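Local coordinates for holo-[acyl-carrier-protein] synthase (Thermotoga maritima, PDB 5XUM) that is an AcpS-type holo-ACP synthase of the 4'-phosphopantetheinyl transferase superfamily and assembles from three copies of its chain, at residues G6-E11 with R45-E50; L10-V15 with R38-A43; N61-T66 with V81-G86; N89-S94 with Y162-I167; K109-I114 with E138-L143. All coordinates share one frame; numbering follows the deposited sequence.

Overall arrangement
Contacts 1 and 2 join the same two elements, strand 2-11 and helix 38-56, and share Leu10. Contact 1 is buried and pairs apolar packing with two carboxylates bridged by glycerol, whereas contact 2, at the strand's end, is partly buried and adds an arginine. Contact 3 is a surface meeting of two loops built on aromatic rings. Buried contact 4, whose centre lies about 5 Å from the centre of the chain, relies on amide and backbone hydrogen bonds, and it touches contact 3 through Val81 and Leu166. Contact 5 lies nested within the loop that contact 4 closes; partly buried, it uses two glutamates and a lysine. The centres of contacts 2 and 5 are about 36 Å apart.

Contact 1 (G6-E11 with R45-E50); sequences GIDVLE and RFALKE. With GOL (glycerol), chain B.
Asp8 and Ala47 meet where strand 6-11 passes over helix 45-50, the two axes approaching to 7.2 Å and running roughly antiparallel at 150°. Packing is closest here: the CA atoms of Asp8 and Ala47 are 5.4 Å apart, and Asp8 CB lies 3.4 Å from Ala47 O. Leu10 packs on Ala47 and Phe46. Its CG sits between the backbone N and the carbonyl carbon (chi1 51°), and its CD2 methyl reaches Phe46 CD1 at 3.7 Å while also touching Ala47 CB. The leucine side chain crosses that of Phe46 at about a right angle.

The other side is looser and polar, occupied by a glycerol that probably came from the crystallisation liquor. The carboxylates of Asp8 and Glu50 are turned 78° apart, with Asp8 OD2 4.4 Å from Glu50 OE1. Glycerol spans them, its O1 donating to Asp8 OD2 at 2.8 Å and its O2 to Glu50 OE1 at 2.9 Å. Glycerol O2 also lies in the plane of the Phe46 ring, at its edge. Lys54 forms a salt bridge with Asp8 and a hydrogen bond with glycerol, and Ser96 of the second subunit also bonds Asp8 OD2. The like charges of Asp8 and Glu50 would tend to repel; the Lys54 ammonium beside Asp8 and the glycerol hydroxyls probably ease this.

Contact 2 (L10-V15 with R38-A43); sequences LEVERV and RREFIA
Arg39 NE donates to Val15 O at 3.1 Å, with an N-H...O angle of 147° and the donor tilted 28° from the carbonyl plane. The arginine reaches this carbonyl because its CG is anti to the backbone N (chi1 -151°) and the chain stays extended as far as NE. A second carbonyl, Glu13 O, stands over one face of the guanidinium toward its rim, 3.0 Å from Arg39 NH2, but the angle is too poor for a hydrogen bond.

Beneath this polar edge the contact is apolar. Ala43 CB is met by three side chains of segment 10-15: Leu10 CD1 at 3.5 Å, Val12 CG2 at 3.9 Å and Val15 CG2 at 4.0 Å. The other Val15 methyl, CG1, touches Ile42 CG2, and Val12 CG1 lies against the Arg39 and Glu40 backbone. Glu40 turns its carboxylate to Arg37.

The end of strand 2-11 and the loop after it are therefore fastened to the start of helix 38-56 by methyl groups gathered about one alanine. At the more exposed margin Arg39 bonds one backbone carbonyl, with a second over its guanidinium face; its positive charge is probably met here by carbonyl dipoles, since Glu13 OE1 is 5.6 Å from Arg39 NH1.

Contact 3 (N61-T66 with V81-G86); sequences NGHSFT and VHKDFG
His63 and Phe85 form the aromatic part of this contact, a T-shaped (edge-to-face) pair with centroids 4.7 Å apart and planes at 62°. The phenyl edge points at the imidazole face: Phe85 CE1 stands over the ring, 3.4 Å from His63 CG and offset toward the rim. The two side chains run past one another in opposite senses.

Aliphatic contact comes from Lys83, whose CD lies in the imidazole plane at its edge, 3.3 Å from His63 ND1. The histidine is thus approached over a face by a ring and at an edge by a methylene.

Among the polar groups, Lys83 NZ lies 3.4 Å from Gly62 O, and its salt bridge is with Asp67, which also accepts from the backbone N of Ser64. Elsewhere in segment 61-66, Ser64 OG and Thr66 OG1 share a hydrogen bond of 3.1 Å.

From helix 38-56, Phe53 touches His63 and Phe52 meets Phe85 edge-to-face. Two irregular loops are joined chiefly through aromatic and aliphatic surfaces. Lys83 NZ, 4.3 Å from His63 ND1, might disfavour a charged imidazole, though its salt bridge with Asp67 would weaken the effect.

Contact 4 (N89-S94 with Y162-I167); sequences NYAHVS and YGNILI
Asn89 O accepts from Asn164 N at 3.1 Å, and the same oxygen receives a CA-H...O contact from Gly163 CA, also at 3.1 Å. Gly163 occupies the type II' turn of Tyr162 to Ile165 with a positive phi of 58°, which favours glycine. Asn89 CB rests against Tyr162 CE2 at 3.6 Å.

Tyr90 lays its ring over the turn: Asn164 N stands 3.8 Å above the ring centre, and Gly163 C lies over the same ring toward its rim. The Asn164 amide is inclined 34° to that ring, with its CG 3.5 Å from Tyr90 CD1.

At Ala91 this amide grips both backbone polar atoms. Ala91 N donates to Asn164 OD1 at 2.9 Å and 163°, in the carbonyl plane on a lone pair, while Asn164 ND2 donates to Ala91 O at 3.1 Å from above that carbonyl's plane. Together the two bonds fix the rotation of the amide. Ala91 CB adds an apolar touch on Ile165 CD1 at 3.7 Å.

Asn89 and Tyr90 form a classic beta bulge opposite Glu108 of strand 100-108. The turn 162-165, which packs on this bulge, continues into strand 166-167, with Ile165 packed on strand 76-81 and Tyr162 against helix 145-154.

Contact 5 (K109-I114 with E138-L143); sequences KRKGDI and EIETSL
Segments 109-114 and 138-143 come closest at Gly112 and Glu140, whose CA atoms are 4.2 Å apart, and Ile139 N donates to Ile114 O at 2.9 Å. Around this backbone link two glutamates use their carboxylates to hold the turning loop. Glu140 OE1 accepts from Gly112 N at 2.7 Å with an almost straight N-H...O angle of 171°, met on its anti side. The glutamate chain is bent at chi2 (58°), which swings CD back toward the loop. Glu138 is extended instead, and its OE1 accepts from Asp113 N at 3.0 Å, again on the anti side.

Lys109 approaches Glu140 tip to tip. Its NZ donates to Thr141 O at 3.1 Å and makes a weak hydrogen bond, part of a salt bridge, to Glu140 OE1 at 3.3 Å. That carboxylate oxygen therefore receives both a backbone N-H and an ammonium group, which would probably favour its charged form. A weak bond from Lys109 NZ to Arg110 O ties the lysine to its own loop as well.

The apolar side belongs to Ile114. Its CG2 touches Ile139 CG1 at 3.9 Å, and its CD1 meets Thr141 CG2 at 3.7 Å, the side chains of Ile114 and Thr141 crossing at about a right angle. Leu148 of helix 145-154 packs on both Ile114 and Thr141. Thr141 OG1 accepts from Leu143 N, forming an ST turn beyond Glu140. Here the loop from strand 100-108 enters the four-stranded antiparallel sheet in which strands 114-117 and 137-140 are neighbours, with glutamate side chains capturing the N-H groups of its tight glycine-containing bend.

Contact 1 (G6-E11 with R45-E50)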
# COMPACT_ATOMS: atom_id res chain seq x y z
N GLY A 6 4.52 1.34 6.50
CA GLY A 6 4.57 1.43 7.95
C GLY A 6 3.17 1.52 8.52
O GLY A 6 2.30 2.19 7.95
N ILE A 7 2.96 0.82 9.63
CA ILE A 7 1.70 0.86 10.36
C ILE A 7 2.03 1.12 11.84
O ILE A 7 3.06 0.65 12.33
CB ILE A 7 0.88 -0.45 10.16
CG1 ILE A 7 -0.58 -0.28 10.58
CG2 ILE A 7 1.49 -1.62 10.93
CD1 ILE A 7 -1.50 0.24 9.50
N ASP A 8 1.19 1.89 12.52
CA ASP A 8 1.36 2.09 13.96
C ASP A 8 0.02 2.18 14.68
O ASP A 8 -0.90 2.84 14.20
CB ASP A 8 2.20 3.33 14.28
CG ASP A 8 2.77 3.30 15.69
OD1 ASP A 8 2.53 4.25 16.47
OD2 ASP A 8 3.47 2.32 16.03
N VAL A 9 -0.08 1.51 15.82
CA VAL A 9 -1.28 1.56 16.66
C VAL A 9 -0.91 2.03 18.07
O VAL A 9 0.08 1.58 18.65
CB VAL A 9 -2.02 0.19 16.68
CG1 VAL A 9 -1.17 -0.91 17.30
CG2 VAL A 9 -3.37 0.30 17.38
N LEU A 10 -1.69 2.96 18.61
CA LEU A 10 -1.49 3.40 19.99
C LEU A 10 -2.79 3.83 20.66
O LEU A 10 -3.68 4.41 20.02
CB LEU A 10 -0.42 4.51 20.10
CG LEU A 10 -0.47 5.75 19.21
CD1 LEU A 10 -1.46 6.76 19.74
CD2 LEU A 10 0.92 6.38 19.12
N GLU A 11 -2.90 3.54 21.96
CA GLU A 11 -4.05 3.95 22.75
C GLU A 11 -3.91 5.44 23.07
O GLU A 11 -2.94 5.86 23.70
CB GLU A 11 -4.14 3.12 24.04
CG GLU A 11 -5.50 3.17 24.73
CD GLU A 11 -5.70 2.05 25.74
OE1 GLU A 11 -4.71 1.43 26.18
OE2 GLU A 11 -6.87 1.78 26.10
N ARG A 45 -0.12 12.29 15.60
CA ARG A 45 1.18 12.69 15.07
C ARG A 45 2.30 11.75 15.50
O ARG A 45 3.22 11.50 14.72
CB ARG A 45 1.52 14.14 15.45
CG ARG A 45 1.27 15.15 14.33
CD ARG A 45 -0.17 15.09 13.82
NE ARG A 45 -0.36 15.87 12.60
CZ ARG A 45 -1.48 15.86 11.88
NH1 ARG A 45 -2.51 15.10 12.24
NH2 ARG A 45 -1.56 16.60 10.78
N PHE A 46 2.22 11.24 16.72
CA PHE A 46 3.16 10.23 17.20
C PHE A 46 3.06 8.96 16.35
O PHE A 46 4.07 8.41 15.93
CB PHE A 46 2.93 9.90 18.67
CG PHE A 46 4.12 9.27 19.35
CD1 PHE A 46 4.33 7.90 19.28
CD2 PHE A 46 5.02 10.06 20.05
CE1 PHE A 46 5.43 7.32 19.90
CE2 PHE A 46 6.12 9.49 20.68
CZ PHE A 46 6.33 8.12 20.60
N ALA A 47 1.82 8.53 16.11
CA ALA A 47 1.55 7.33 15.31
C ALA A 47 2.03 7.49 13.86
O ALA A 47 2.61 6.56 13.30
CB ALA A 47 0.07 6.97 15.36
N LEU A 48 1.77 8.65 13.26
CA LEU A 48 2.22 8.94 11.89
C LEU A 48 3.74 8.93 11.76
O LEU A 48 4.28 8.39 10.79
CB LEU A 48 1.64 10.27 11.39
CG LEU A 48 0.18 10.23 10.92
CD1 LEU A 48 -0.43 11.63 10.91
CD2 LEU A 48 0.06 9.58 9.55
N LYS A 49 4.43 9.53 12.73
CA LYS A 49 5.89 9.58 12.75
C LYS A 49 6.51 8.19 12.93
O LYS A 49 7.48 7.86 12.25
CB LYS A 49 6.40 10.53 13.84
CG LYS A 49 6.19 12.00 13.53
CD LYS A 49 6.30 12.83 14.79
CE LYS A 49 5.61 14.18 14.63
NZ LYS A 49 6.49 15.17 13.94
N GLU A 50 5.93 7.40 13.83
CA GLU A 50 6.34 6.01 14.03
C GLU A 50 6.14 5.17 12.77
O GLU A 50 7.04 4.44 12.36
CB GLU A 50 5.57 5.38 15.20
CG GLU A 50 6.09 5.75 16.58
CD GLU A 50 7.30 4.94 17.00
OE1 GLU A 50 7.15 4.02 17.83
OE2 GLU A 50 8.41 5.20 16.49
C1 GOL B . 5.39 1.57 18.91
O1 GOL B . 5.49 1.06 17.57
C2 GOL B . 4.22 2.55 18.99
O2 GOL B . 4.68 3.83 19.43
C3 GOL B . 3.16 2.01 19.94
O3 GOL B . 2.43 0.96 19.28

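Contact 2 (L10-V15 with R38-A43)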
# COMPACT_ATOMS: atom_id res chain seq x y z
N LEU A 10 -1.69 2.96 18.61
CA LEU A 10 -1.49 3.40 19.99
C LEU A 10 -2.79 3.83 20.66
O LEU A 10 -3.68 4.41 20.02
CB LEU A 10 -0.42 4.51 20.10
CG LEU A 10 -0.47 5.75 19.21
CD1 LEU A 10 -1.46 6.76 19.74
CD2 LEU A 10 0.92 6.38 19.12
N GLU A 11 -2.90 3.54 21.96
CA GLU A 11 -4.05 3.95 22.75
C GLU A 11 -3.91 5.44 23.07
O GLU A 11 -2.94 5.86 23.70
CB GLU A 11 -4.14 3.12 24.04
CG GLU A 11 -5.50 3.17 24.73
CD GLU A 11 -5.70 2.05 25.74
OE1 GLU A 11 -4.71 1.43 26.18
OE2 GLU A 11 -6.87 1.78 26.10
N VAL A 12 -4.88 6.22 22.59
CA VAL A 12 -4.86 7.68 22.73
C VAL A 12 -4.72 8.13 24.19
O VAL A 12 -3.88 8.98 24.51
CB VAL A 12 -6.11 8.34 22.09
CG1 VAL A 12 -6.21 9.81 22.45
CG2 VAL A 12 -6.09 8.16 20.57
N GLU A 13 -5.53 7.53 25.07
CA GLU A 13 -5.59 7.90 26.49
C GLU A 13 -4.25 7.80 27.21
O GLU A 13 -3.99 8.56 28.15
CB GLU A 13 -6.65 7.07 27.22
CG GLU A 13 -7.16 7.70 28.51
CD GLU A 13 -8.02 6.75 29.33
OE1 GLU A 13 -9.17 7.12 29.65
OE2 GLU A 13 -7.56 5.64 29.65
N ARG A 14 -3.40 6.86 26.79
CA ARG A 14 -2.11 6.66 27.43
C ARG A 14 -0.96 7.49 26.83
O ARG A 14 0.20 7.34 27.24
CB ARG A 14 -1.76 5.16 27.50
CG ARG A 14 -2.54 4.41 28.56
CD ARG A 14 -1.95 3.04 28.87
NE ARG A 14 -2.36 2.02 27.90
CZ ARG A 14 -1.60 1.57 26.91
NH1 ARG A 14 -2.07 0.64 26.09
NH2 ARG A 14 -0.37 2.04 26.73
N VAL A 15 -1.29 8.36 25.88
CA VAL A 15 -0.33 9.31 25.32
C VAL A 15 -0.43 10.65 26.06
O VAL A 15 -1.48 11.28 26.06
CB VAL A 15 -0.55 9.54 23.80
CG1 VAL A 15 0.43 10.57 23.26
CG2 VAL A 15 -0.43 8.23 23.03
N ARG A 38 -6.84 17.98 21.74
CA ARG A 38 -5.39 18.09 21.81
C ARG A 38 -4.69 16.74 21.98
O ARG A 38 -3.67 16.49 21.33
CB ARG A 38 -4.98 19.04 22.95
CG ARG A 38 -5.45 20.48 22.74
CD ARG A 38 -5.17 21.35 23.95
NE ARG A 38 -3.79 21.83 24.00
CZ ARG A 38 -3.33 22.88 23.32
NH1 ARG A 38 -2.05 23.23 23.44
NH2 ARG A 38 -4.13 23.58 22.53
N ARG A 39 -5.25 15.89 22.83
CA ARG A 39 -4.66 14.58 23.11
C ARG A 39 -4.69 13.66 21.89
O ARG A 39 -3.75 12.91 21.64
CB ARG A 39 -5.36 13.91 24.30
CG ARG A 39 -4.47 12.97 25.09
CD ARG A 39 -5.12 12.59 26.41
NE ARG A 39 -4.13 12.12 27.38
CZ ARG A 39 -4.43 11.62 28.57
NH1 ARG A 39 -5.69 11.51 28.96
NH2 ARG A 39 -3.45 11.22 29.38
N GLU A 40 -5.78 13.74 21.12
CA GLU A 40 -5.92 13.01 19.87
C GLU A 40 -4.89 13.44 18.84
O GLU A 40 -4.31 12.60 18.14
CB GLU A 40 -7.31 13.20 19.29
CG GLU A 40 -8.37 12.29 19.88
CD GLU A 40 -9.46 11.97 18.88
OE1 GLU A 40 -9.87 12.88 18.12
OE2 GLU A 40 -9.91 10.81 18.84
N PHE A 41 -4.67 14.75 18.74
CA PHE A 41 -3.74 15.31 17.77
C PHE A 41 -2.32 14.80 18.01
O PHE A 41 -1.65 14.38 17.07
CB PHE A 41 -3.76 16.85 17.79
CG PHE A 41 -2.88 17.48 16.75
CD1 PHE A 41 -3.33 17.63 15.44
CD2 PHE A 41 -1.59 17.91 17.07
CE1 PHE A 41 -2.52 18.21 14.48
CE2 PHE A 41 -0.78 18.49 16.11
CZ PHE A 41 -1.24 18.64 14.81
N ILE A 42 -1.90 14.82 19.27
CA ILE A 42 -0.57 14.37 19.66
C ILE A 42 -0.40 12.88 19.41
O ILE A 42 0.61 12.44 18.86
CB ILE A 42 -0.28 14.68 21.15
CG1 ILE A 42 -0.33 16.20 21.41
CG2 ILE A 42 1.06 14.10 21.59
CD1 ILE A 42 0.51 17.03 20.46
N ALA A 43 -1.41 12.10 19.81
CA ALA A 43 -1.42 10.66 19.59
C ALA A 43 -1.32 10.34 18.10
O ALA A 43 -0.54 9.47 17.70
CB ALA A 43 -2.68 10.05 20.20

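Contact 3 (N61-T66 with V81-G86)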
# COMPACT_ATOMS: atom_id res chain seq x y z
N ASN A 61 17.85 6.42 12.28
CA ASN A 61 19.28 6.32 11.99
C ASN A 61 20.07 7.42 12.71
O ASN A 61 20.86 7.13 13.62
CB ASN A 61 19.52 6.38 10.48
CG ASN A 61 21.00 6.31 10.11
OD1 ASN A 61 21.76 5.53 10.68
ND2 ASN A 61 21.40 7.12 9.14
N GLY A 62 19.83 8.66 12.31
CA GLY A 62 20.38 9.83 12.99
C GLY A 62 19.33 10.93 13.03
O GLY A 62 19.66 12.12 13.06
N HIS A 63 18.06 10.52 13.03
CA HIS A 63 16.94 11.44 12.88
C HIS A 63 16.13 11.60 14.14
O HIS A 63 16.18 10.76 15.04
CB HIS A 63 16.02 10.97 11.75
CG HIS A 63 16.76 10.44 10.54
ND1 HIS A 63 17.47 11.23 9.71
CD2 HIS A 63 16.88 9.14 10.03
CE1 HIS A 63 18.01 10.49 8.73
NE2 HIS A 63 17.65 9.21 8.92
N SER A 64 15.38 12.70 14.19
CA SER A 64 14.49 13.00 15.30
C SER A 64 13.04 13.07 14.81
O SER A 64 12.80 13.27 13.62
CB SER A 64 14.89 14.33 15.95
OG SER A 64 13.96 14.72 16.94
N PHE A 65 12.09 12.91 15.73
CA PHE A 65 10.67 13.02 15.41
C PHE A 65 10.27 14.41 14.90
O PHE A 65 9.27 14.55 14.19
CB PHE A 65 9.81 12.61 16.62
CG PHE A 65 9.40 11.16 16.61
CD1 PHE A 65 8.18 10.77 17.15
CD2 PHE A 65 10.22 10.18 16.05
CE1 PHE A 65 7.79 9.44 17.15
CE2 PHE A 65 9.83 8.85 16.04
CZ PHE A 65 8.61 8.48 16.59
N THR A 66 11.07 15.42 15.25
CA THR A 66 10.86 16.79 14.77
C THR A 66 11.34 17.00 13.33
O THR A 66 10.96 17.98 12.68
CB THR A 66 11.55 17.83 15.69
OG1 THR A 66 12.93 17.49 15.86
CG2 THR A 66 10.86 17.88 17.05
N VAL A 81 9.16 16.99 5.11
CA VAL A 81 10.49 16.56 5.54
C VAL A 81 11.42 17.75 5.75
O VAL A 81 11.37 18.74 5.00
CB VAL A 81 11.11 15.52 4.57
CG1 VAL A 81 10.27 14.25 4.54
CG2 VAL A 81 11.26 16.09 3.17
N HIS A 82 12.26 17.67 6.78
CA HIS A 82 13.27 18.69 7.06
C HIS A 82 14.65 18.11 6.93
O HIS A 82 15.64 18.75 7.29
CB HIS A 82 13.06 19.28 8.45
CG HIS A 82 11.76 20.04 8.59
ND1 HIS A 82 11.65 21.34 8.27
CD2 HIS A 82 10.51 19.64 9.04
CE1 HIS A 82 10.39 21.75 8.50
NE2 HIS A 82 9.69 20.71 8.97
N LYS A 83 14.71 16.89 6.41
CA LYS A 83 15.95 16.15 6.23
C LYS A 83 15.78 15.20 5.04
O LYS A 83 14.66 14.95 4.61
CB LYS A 83 16.27 15.37 7.51
CG LYS A 83 17.74 15.04 7.72
CD LYS A 83 18.01 14.45 9.09
CE LYS A 83 18.26 15.52 10.14
NZ LYS A 83 18.69 14.93 11.44
N ASP A 84 16.89 14.70 4.51
CA ASP A 84 16.84 13.67 3.48
C ASP A 84 16.74 12.28 4.12
O ASP A 84 17.62 11.87 4.87
CB ASP A 84 18.07 13.75 2.56
CG ASP A 84 17.96 14.86 1.53
OD1 ASP A 84 16.82 15.27 1.20
OD2 ASP A 84 19.01 15.32 1.03
N PHE A 85 15.65 11.58 3.81
CA PHE A 85 15.42 10.24 4.34
C PHE A 85 15.53 9.16 3.26
O PHE A 85 15.68 7.98 3.57
CB PHE A 85 14.04 10.15 5.02
CG PHE A 85 13.88 11.08 6.19
CD1 PHE A 85 14.43 10.76 7.43
CD2 PHE A 85 13.16 12.26 6.07
CE1 PHE A 85 14.28 11.61 8.51
CE2 PHE A 85 13.01 13.12 7.15
CZ PHE A 85 13.57 12.79 8.37
N GLY A 86 15.45 9.58 2.00
CA GLY A 86 15.53 8.67 0.86
C GLY A 86 15.16 9.36 -0.44
O GLY A 86 15.00 10.59 -0.46

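Contact 4 (N89-S94 with Y162-I167)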
# COMPACT_ATOMS: atom_id res chain seq x y z
N ASN A 89 9.50 9.90 -3.77
CA ASN A 89 8.91 11.21 -4.05
C ASN A 89 7.43 11.29 -3.70
O ASN A 89 6.82 12.35 -3.79
CB ASN A 89 9.20 11.68 -5.48
CG ASN A 89 8.74 10.70 -6.55
OD1 ASN A 89 8.39 9.55 -6.26
ND2 ASN A 89 8.73 11.16 -7.80
N TYR A 90 6.86 10.16 -3.27
CA TYR A 90 5.48 10.13 -2.82
C TYR A 90 5.36 9.46 -1.45
O TYR A 90 5.93 8.40 -1.21
CB TYR A 90 4.57 9.45 -3.85
CG TYR A 90 4.14 10.39 -4.95
CD1 TYR A 90 2.90 11.03 -4.91
CD2 TYR A 90 4.99 10.66 -6.03
CE1 TYR A 90 2.51 11.90 -5.91
CE2 TYR A 90 4.60 11.53 -7.03
CZ TYR A 90 3.37 12.15 -6.97
OH TYR A 90 3.00 13.02 -7.97
N ALA A 91 4.64 10.13 -0.56
CA ALA A 91 4.27 9.56 0.72
C ALA A 91 2.75 9.57 0.80
O ALA A 91 2.12 10.62 0.88
CB ALA A 91 4.87 10.35 1.87
N HIS A 92 2.17 8.38 0.75
CA HIS A 92 0.73 8.22 0.87
C HIS A 92 0.44 7.87 2.29
O HIS A 92 0.86 6.82 2.80
CB HIS A 92 0.24 7.15 -0.09
CG HIS A 92 0.59 7.43 -1.54
ND1 HIS A 92 -0.09 8.32 -2.29
CD2 HIS A 92 1.59 6.90 -2.36
CE1 HIS A 92 0.45 8.36 -3.52
NE2 HIS A 92 1.47 7.50 -3.56
N VAL A 93 -0.27 8.77 2.97
CA VAL A 93 -0.48 8.65 4.41
C VAL A 93 -1.97 8.69 4.77
O VAL A 93 -2.78 9.31 4.08
CB VAL A 93 0.33 9.69 5.23
CG1 VAL A 93 1.81 9.67 4.83
CG2 VAL A 93 -0.23 11.09 5.07
N SER A 94 -2.31 8.00 5.85
CA SER A 94 -3.67 8.04 6.39
C SER A 94 -3.64 7.85 7.90
O SER A 94 -2.76 7.17 8.43
CB SER A 94 -4.55 6.97 5.74
OG SER A 94 -5.92 7.17 6.08
N TYR A 162 8.35 18.36 -5.52
CA TYR A 162 8.96 17.05 -5.40
C TYR A 162 7.88 16.03 -5.06
O TYR A 162 7.62 15.75 -3.89
CB TYR A 162 10.04 17.07 -4.32
CG TYR A 162 11.03 15.94 -4.37
CD1 TYR A 162 12.24 16.08 -5.05
CD2 TYR A 162 10.78 14.73 -3.72
CE1 TYR A 162 13.16 15.04 -5.10
CE2 TYR A 162 11.69 13.68 -3.77
CZ TYR A 162 12.88 13.85 -4.45
OH TYR A 162 13.79 12.82 -4.50
N GLY A 163 7.23 15.48 -6.09
CA GLY A 163 6.11 14.56 -5.91
C GLY A 163 4.99 15.19 -5.10
O GLY A 163 4.51 16.26 -5.45
N ASN A 164 4.59 14.53 -4.01
CA ASN A 164 3.61 15.11 -3.07
C ASN A 164 4.22 15.44 -1.70
O ASN A 164 3.50 15.69 -0.73
CB ASN A 164 2.36 14.22 -2.94
CG ASN A 164 2.60 13.00 -2.06
OD1 ASN A 164 3.73 12.65 -1.74
ND2 ASN A 164 1.51 12.35 -1.66
N ILE A 165 5.55 15.44 -1.64
CA ILE A 165 6.30 15.73 -0.42
C ILE A 165 6.47 17.24 -0.26
O ILE A 165 6.76 17.94 -1.23
CB ILE A 165 7.72 15.11 -0.47
CG1 ILE A 165 7.70 13.68 -1.03
CG2 ILE A 165 8.39 15.14 0.91
CD1 ILE A 165 7.00 12.65 -0.17
N LEU A 166 6.29 17.73 0.96
CA LEU A 166 6.62 19.12 1.29
C LEU A 166 8.03 19.19 1.86
O LEU A 166 8.43 18.34 2.65
CB LEU A 166 5.61 19.71 2.28
CG LEU A 166 4.13 19.77 1.90
CD1 LEU A 166 3.30 20.24 3.08
CD2 LEU A 166 3.88 20.67 0.68
N ILE A 167 8.78 20.21 1.44
CA ILE A 167 10.19 20.35 1.82
C ILE A 167 10.40 21.60 2.67
O ILE A 167 10.09 22.72 2.23
CB ILE A 167 11.10 20.39 0.57
CG1 ILE A 167 10.97 19.08 -0.21
CG2 ILE A 167 12.55 20.62 0.96
CD1 ILE A 167 11.03 19.28 -1.71

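Contact 5 (K109-I114 with E138-L143)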
# COMPACT_ATOMS: atom_id res chain seq x y z
N LYS A 109 8.21 5.49 -5.01
CA LYS A 109 9.04 6.19 -5.99
C LYS A 109 8.38 6.09 -7.36
O LYS A 109 8.29 5.01 -7.95
CB LYS A 109 10.47 5.62 -6.01
CG LYS A 109 11.35 6.08 -7.18
CD LYS A 109 11.53 7.59 -7.23
CE LYS A 109 12.32 8.02 -8.46
NZ LYS A 109 12.12 9.46 -8.75
N ARG A 110 7.88 7.23 -7.84
CA ARG A 110 7.32 7.31 -9.18
C ARG A 110 8.37 7.86 -10.13
O ARG A 110 9.17 8.73 -9.76
CB ARG A 110 6.11 8.24 -9.22
CG ARG A 110 4.86 7.70 -8.55
CD ARG A 110 3.68 8.58 -8.94
NE ARG A 110 2.54 8.44 -8.04
CZ ARG A 110 1.48 9.24 -8.04
NH1 ARG A 110 1.42 10.26 -8.89
NH2 ARG A 110 0.49 9.04 -7.18
N LYS A 111 8.37 7.34 -11.36
CA LYS A 111 9.16 7.91 -12.44
C LYS A 111 8.69 9.35 -12.66
O LYS A 111 7.49 9.60 -12.80
CB LYS A 111 8.98 7.07 -13.72
CG LYS A 111 9.64 7.63 -14.97
CD LYS A 111 9.23 6.84 -16.20
CE LYS A 111 9.64 7.53 -17.50
NZ LYS A 111 11.10 7.45 -17.76
N GLY A 112 9.64 10.28 -12.64
CA GLY A 112 9.33 11.70 -12.85
C GLY A 112 8.62 12.34 -11.67
O GLY A 112 8.94 12.04 -10.52
N ASP A 113 7.66 13.21 -11.98
CA ASP A 113 6.86 13.94 -10.98
C ASP A 113 7.70 14.84 -10.07
O ASP A 113 7.32 15.11 -8.92
CB ASP A 113 5.98 12.98 -10.16
CG ASP A 113 4.55 12.91 -10.68
OD1 ASP A 113 3.95 13.98 -10.93
OD2 ASP A 113 4.02 11.79 -10.80
N ILE A 114 8.83 15.29 -10.59
CA ILE A 114 9.68 16.27 -9.92
C ILE A 114 9.76 17.49 -10.84
O ILE A 114 10.25 17.39 -11.96
CB ILE A 114 11.08 15.68 -9.62
CG1 ILE A 114 10.96 14.54 -8.60
CG2 ILE A 114 12.02 16.76 -9.10
CD1 ILE A 114 12.01 13.46 -8.76
N GLU A 138 9.55 18.93 -15.98
CA GLU A 138 9.44 17.66 -15.27
C GLU A 138 10.69 16.82 -15.55
O GLU A 138 11.01 16.55 -16.71
CB GLU A 138 8.17 16.89 -15.66
CG GLU A 138 7.90 15.67 -14.79
CD GLU A 138 6.76 14.80 -15.29
OE1 GLU A 138 6.56 13.70 -14.71
OE2 GLU A 138 6.05 15.19 -16.24
N ILE A 139 11.38 16.43 -14.49
CA ILE A 139 12.61 15.64 -14.61
C ILE A 139 12.49 14.31 -13.86
O ILE A 139 11.67 14.18 -12.94
CB ILE A 139 13.86 16.41 -14.11
CG1 ILE A 139 13.73 16.77 -12.62
CG2 ILE A 139 14.11 17.65 -14.97
CD1 ILE A 139 15.04 17.10 -11.94
N GLU A 140 13.29 13.34 -14.27
CA GLU A 140 13.49 12.13 -13.49
C GLU A 140 14.84 12.20 -12.80
O GLU A 140 15.87 12.43 -13.45
CB GLU A 140 13.37 10.87 -14.36
CG GLU A 140 13.92 9.58 -13.74
CD GLU A 140 13.26 9.19 -12.42
OE1 GLU A 140 12.21 9.75 -12.05
OE2 GLU A 140 13.81 8.30 -11.73
N THR A 141 14.84 12.04 -11.48
CA THR A 141 16.07 11.98 -10.70
C THR A 141 15.88 11.13 -9.44
O THR A 141 14.77 11.04 -8.90
CB THR A 141 16.61 13.38 -10.33
OG1 THR A 141 17.79 13.25 -9.54
CG2 THR A 141 15.58 14.20 -9.55
N SER A 142 16.96 10.49 -9.01
CA SER A 142 16.97 9.72 -7.77
C SER A 142 17.64 10.51 -6.64
O SER A 142 17.92 9.97 -5.57
CB SER A 142 17.68 8.38 -7.97
OG SER A 142 16.99 7.58 -8.91
N LEU A 143 17.90 11.79 -6.89
CA LEU A 143 18.48 12.66 -5.87
C LEU A 143 17.44 13.01 -4.81
O LEU A 143 16.31 13.38 -5.15
CB LEU A 143 19.06 13.94 -6.48
CG LEU A 143 20.32 13.82 -7.35
CD1 LEU A 143 20.66 15.16 -7.98
CD2 LEU A 143 21.51 13.29 -6.55